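Trehalose-6-phosphate phosphatase-related protein (Thermoplasma acidophilum, PDB 1U02) removes the phosphate from trehalose 6-phosphate in a magnesium-dependent hydrolysis that yields free trehalose, and less efficiently dephosphorylates para-nitrophenyl phosphate. Local coordinates at residues A[131-144]-A[147-159]. Residues are numbered along the deposited sequence; the frame is centred on the assembly and turned at random.
Sequences RSRIEEIARIFGVE and YGKMIIELRVPGV
Leu154 of strand 151-155 packs against Ile134, Ile137 and Ala138 of helix 127-141, joining helix and four-stranded antiparallel sheet in an alpha/beta layer that fits the cap domain of a HAD phosphatase. The axes of 131-141 and 151-155 run nearly parallel, 9° apart. With CG anti to the carbonyl carbon (chi1 -67°), Leu154 brings CD2 to 3.7 Å from both Ile134 CG2 and Ala138 CB, while CD1 touches Ile137 CG2, the two side chains crossing at about a right angle. Ile152 CG2 lies against both CG2 and CD1 of Ile134.

Nearer the start of the segment, Tyr147 OH donates to the anti lone pair of Glu135 OE2 (2.5 Å), carboxylate and ring standing almost perpendicular. Arg131 NH2 lies over one ring face, toward its rim, in an off-centre cation-pi contact, the two planes 59° apart; NE also binds Glu135 OE2 weakly.

A Schellman motif at Gly142 ends the helix and leads into an antiparallel, hydrogen-bonded pairing of Glu144 with Arg155. The extended Glu144 side chain divides its oxygens: Arg155 NE (2.8 Å) and NH2 converge on OE2, close to the guanidinium plane, which also accepts from a water shared with Val159 O. From above the carboxylate plane, Gly158 N in the type II turn donates to OE1 at 2.8 Å.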
# COMPACT_ATOMS: atom_id res chain seq x y z
N ARG A 131 -12.60 1.76 -18.48
CA ARG A 131 -11.66 0.67 -18.30
C ARG A 131 -10.84 0.43 -19.56
O ARG A 131 -9.62 0.27 -19.50
CB ARG A 131 -12.39 -0.61 -17.89
CG ARG A 131 -11.48 -1.81 -17.68
CD ARG A 131 -12.27 -3.05 -17.27
NE ARG A 131 -11.41 -4.23 -17.16
CZ ARG A 131 -11.83 -5.44 -16.80
NH1 ARG A 131 -13.11 -5.65 -16.52
NH2 ARG A 131 -10.97 -6.45 -16.73
N SER A 132 -11.52 0.40 -20.71
CA SER A 132 -10.83 0.17 -21.98
C SER A 132 -9.87 1.31 -22.31
O SER A 132 -8.81 1.07 -22.88
CB SER A 132 -11.85 -0.01 -23.12
OG SER A 132 -12.53 1.20 -23.40
N ARG A 133 -10.24 2.54 -21.94
CA ARG A 133 -9.36 3.69 -22.19
C ARG A 133 -8.09 3.56 -21.37
O ARG A 133 -7.00 3.82 -21.85
CB ARG A 133 -10.04 5.01 -21.81
CG ARG A 133 -11.11 5.51 -22.76
CD ARG A 133 -11.43 6.96 -22.41
NE ARG A 133 -12.52 7.53 -23.21
CZ ARG A 133 -12.94 8.78 -23.11
NH1 ARG A 133 -12.37 9.61 -22.24
NH2 ARG A 133 -13.93 9.21 -23.87
N ILE A 134 -8.26 3.18 -20.10
CA ILE A 134 -7.11 3.02 -19.21
C ILE A 134 -6.17 1.94 -19.73
O ILE A 134 -4.95 2.12 -19.75
CB ILE A 134 -7.59 2.66 -17.78
CG1 ILE A 134 -8.33 3.85 -17.17
CG2 ILE A 134 -6.39 2.27 -16.91
CD1 ILE A 134 -9.05 3.53 -15.87
N GLU A 135 -6.73 0.82 -20.17
CA GLU A 135 -5.92 -0.27 -20.69
C GLU A 135 -5.17 0.17 -21.95
O GLU A 135 -4.04 -0.27 -22.18
CB GLU A 135 -6.81 -1.48 -20.97
CG GLU A 135 -7.58 -1.91 -19.73
CD GLU A 135 -8.55 -3.04 -19.97
OE1 GLU A 135 -9.23 -3.04 -21.02
OE2 GLU A 135 -8.65 -3.93 -19.10
N GLU A 136 -5.78 1.04 -22.74
CA GLU A 136 -5.14 1.54 -23.96
C GLU A 136 -3.93 2.39 -23.58
O GLU A 136 -2.86 2.27 -24.18
CB GLU A 136 -6.14 2.36 -24.78
CG GLU A 136 -5.57 2.98 -26.04
CD GLU A 136 -6.63 3.66 -26.89
OE1 GLU A 136 -7.32 4.57 -26.37
OE2 GLU A 136 -6.79 3.29 -28.07
N ILE A 137 -4.11 3.24 -22.58
CA ILE A 137 -3.01 4.08 -22.12
C ILE A 137 -1.89 3.19 -21.59
O ILE A 137 -0.71 3.46 -21.83
CB ILE A 137 -3.48 5.04 -21.00
CG1 ILE A 137 -4.35 6.15 -21.60
CG2 ILE A 137 -2.29 5.66 -20.29
CD1 ILE A 137 -3.58 7.07 -22.55
N ALA A 138 -2.26 2.13 -20.89
CA ALA A 138 -1.28 1.20 -20.33
C ALA A 138 -0.43 0.57 -21.44
O ALA A 138 0.79 0.44 -21.30
CB ALA A 138 -1.98 0.12 -19.53
N ARG A 139 -1.08 0.17 -22.53
CA ARG A 139 -0.35 -0.45 -23.63
C ARG A 139 0.54 0.58 -24.32
O ARG A 139 1.68 0.29 -24.67
CB ARG A 139 -1.32 -1.07 -24.64
CG ARG A 139 -2.33 -2.02 -24.01
CD ARG A 139 -3.11 -2.82 -25.03
NE ARG A 139 -4.24 -3.51 -24.41
CZ ARG A 139 -5.43 -2.95 -24.21
NH1 ARG A 139 -5.65 -1.70 -24.58
NH2 ARG A 139 -6.39 -3.64 -23.61
N ILE A 140 0.01 1.78 -24.50
CA ILE A 140 0.77 2.84 -25.15
C ILE A 140 2.07 3.17 -24.40
O ILE A 140 3.14 3.25 -25.01
CB ILE A 140 -0.07 4.12 -25.27
CG1 ILE A 140 -1.26 3.86 -26.19
CG2 ILE A 140 0.79 5.26 -25.80
CD1 ILE A 140 -2.29 4.99 -26.20
N PHE A 141 1.97 3.34 -23.09
CA PHE A 141 3.13 3.68 -22.27
C PHE A 141 3.92 2.51 -21.72
O PHE A 141 4.96 2.70 -21.09
CB PHE A 141 2.68 4.58 -21.13
CG PHE A 141 2.28 5.95 -21.57
CD1 PHE A 141 3.22 6.97 -21.68
CD2 PHE A 141 0.95 6.22 -21.91
CE1 PHE A 141 2.85 8.24 -22.13
CE2 PHE A 141 0.57 7.48 -22.35
CZ PHE A 141 1.52 8.50 -22.46
N GLY A 142 3.43 1.30 -21.95
CA GLY A 142 4.14 0.13 -21.46
C GLY A 142 4.12 -0.01 -19.95
O GLY A 142 5.11 -0.42 -19.35
N VAL A 143 2.99 0.33 -19.34
CA VAL A 143 2.88 0.19 -17.90
C VAL A 143 1.89 -0.92 -17.58
O VAL A 143 1.26 -1.48 -18.48
CB VAL A 143 2.44 1.51 -17.21
CG1 VAL A 143 3.60 2.50 -17.24
CG2 VAL A 143 1.23 2.09 -17.91
N GLU A 144 1.76 -1.23 -16.30
CA GLU A 144 0.90 -2.30 -15.83
C GLU A 144 -0.40 -1.80 -15.21
O GLU A 144 -0.43 -0.74 -14.58
CB GLU A 144 1.72 -3.12 -14.83
CG GLU A 144 0.98 -4.20 -14.05
CD GLU A 144 1.93 -4.93 -13.12
OE1 GLU A 144 2.89 -5.56 -13.63
OE2 GLU A 144 1.72 -4.88 -11.89
N TYR A 147 -6.38 -3.92 -10.95
CA TYR A 147 -7.81 -3.73 -10.73
C TYR A 147 -8.17 -4.05 -9.28
O TYR A 147 -7.98 -5.17 -8.82
CB TYR A 147 -8.60 -4.66 -11.66
CG TYR A 147 -8.22 -4.55 -13.12
CD1 TYR A 147 -8.78 -3.59 -13.95
CD2 TYR A 147 -7.27 -5.41 -13.67
CE1 TYR A 147 -8.41 -3.48 -15.30
CE2 TYR A 147 -6.89 -5.32 -15.01
CZ TYR A 147 -7.47 -4.35 -15.82
OH TYR A 147 -7.08 -4.24 -17.14
N GLY A 148 -8.66 -3.05 -8.56
CA GLY A 148 -9.03 -3.25 -7.17
C GLY A 148 -10.50 -2.95 -6.96
O GLY A 148 -11.28 -2.93 -7.91
N LYS A 149 -10.90 -2.70 -5.71
CA LYS A 149 -12.29 -2.38 -5.42
C LYS A 149 -12.57 -0.91 -5.73
O LYS A 149 -12.11 -0.02 -5.01
CB LYS A 149 -12.61 -2.70 -3.96
CG LYS A 149 -12.49 -4.18 -3.64
CD LYS A 149 -13.23 -4.56 -2.36
CE LYS A 149 -13.07 -6.05 -2.06
NZ LYS A 149 -13.43 -6.91 -3.23
N MSE A 150 -13.32 -0.66 -6.80
CA MSE A 150 -13.66 0.70 -7.22
C MSE A 150 -12.40 1.41 -7.70
O MSE A 150 -12.42 2.62 -7.92
CB MSE A 150 -14.25 1.51 -6.07
CG MSE A 150 -15.51 0.93 -5.45
SE MSE A 150 -16.21 2.15 -4.13
CE MSE A 150 -14.77 2.08 -2.85
N ILE A 151 -11.33 0.65 -7.86
CA ILE A 151 -10.04 1.20 -8.26
C ILE A 151 -9.36 0.53 -9.44
O ILE A 151 -9.40 -0.69 -9.59
CB ILE A 151 -9.03 1.11 -7.08
CG1 ILE A 151 -9.51 1.97 -5.92
CG2 ILE A 151 -7.65 1.54 -7.53
CD1 ILE A 151 -9.60 3.42 -6.27
N ILE A 152 -8.72 1.35 -10.27
CA ILE A 152 -7.94 0.88 -11.40
C ILE A 152 -6.68 1.73 -11.35
O ILE A 152 -6.74 2.96 -11.41
CB ILE A 152 -8.65 1.09 -12.76
CG1 ILE A 152 -9.97 0.31 -12.80
CG2 ILE A 152 -7.74 0.61 -13.89
CD1 ILE A 152 -10.72 0.44 -14.11
N GLU A 153 -5.53 1.09 -11.21
CA GLU A 153 -4.28 1.83 -11.11
C GLU A 153 -3.24 1.42 -12.13
O GLU A 153 -3.06 0.23 -12.41
CB GLU A 153 -3.69 1.66 -9.70
CG GLU A 153 -2.44 2.51 -9.44
CD GLU A 153 -1.86 2.35 -8.04
OE1 GLU A 153 -1.29 1.28 -7.74
OE2 GLU A 153 -1.99 3.29 -7.23
N LEU A 154 -2.58 2.42 -12.70
CA LEU A 154 -1.50 2.19 -13.65
C LEU A 154 -0.24 2.28 -12.81
O LEU A 154 -0.06 3.24 -12.06
CB LEU A 154 -1.48 3.28 -14.73
CG LEU A 154 -2.69 3.24 -15.66
CD1 LEU A 154 -2.55 4.33 -16.73
CD2 LEU A 154 -2.78 1.86 -16.31
N ARG A 155 0.62 1.28 -12.93
CA ARG A 155 1.83 1.26 -12.12
C ARG A 155 3.02 0.66 -12.86
O ARG A 155 2.91 0.27 -14.02
CB ARG A 155 1.54 0.48 -10.83
CG ARG A 155 1.12 -0.95 -11.08
CD ARG A 155 0.60 -1.65 -9.82
NE ARG A 155 0.57 -3.10 -10.02
CZ ARG A 155 0.11 -3.98 -9.13
NH1 ARG A 155 -0.37 -3.57 -7.96
NH2 ARG A 155 0.15 -5.28 -9.41
N VAL A 156 4.16 0.60 -12.17
CA VAL A 156 5.37 0.04 -12.75
C VAL A 156 5.20 -1.47 -12.94
O VAL A 156 4.80 -2.18 -12.01
CB VAL A 156 6.60 0.31 -11.84
CG1 VAL A 156 7.82 -0.44 -12.37
CG2 VAL A 156 6.89 1.80 -11.78
N PRO A 157 5.49 -1.99 -14.14
CA PRO A 157 5.34 -3.43 -14.36
C PRO A 157 6.15 -4.29 -13.38
O PRO A 157 7.28 -3.95 -13.02
CB PRO A 157 5.82 -3.61 -15.81
CG PRO A 157 5.46 -2.29 -16.45
CD PRO A 157 5.88 -1.30 -15.38
N GLY A 158 5.55 -5.39 -12.93
CA GLY A 158 6.25 -6.30 -12.04
C GLY A 158 6.30 -6.02 -10.54
O GLY A 158 6.89 -6.82 -9.81
N VAL A 159 5.70 -4.93 -10.07
CA VAL A 159 5.76 -4.66 -8.63
C VAL A 159 5.12 -5.81 -7.85
O VAL A 159 4.12 -6.38 -8.27
CB VAL A 159 5.05 -3.33 -8.28
CG1 VAL A 159 5.79 -2.17 -8.94
CG2 VAL A 159 3.59 -3.36 -8.73
O HOH W 1 3.12 -6.87 -10.76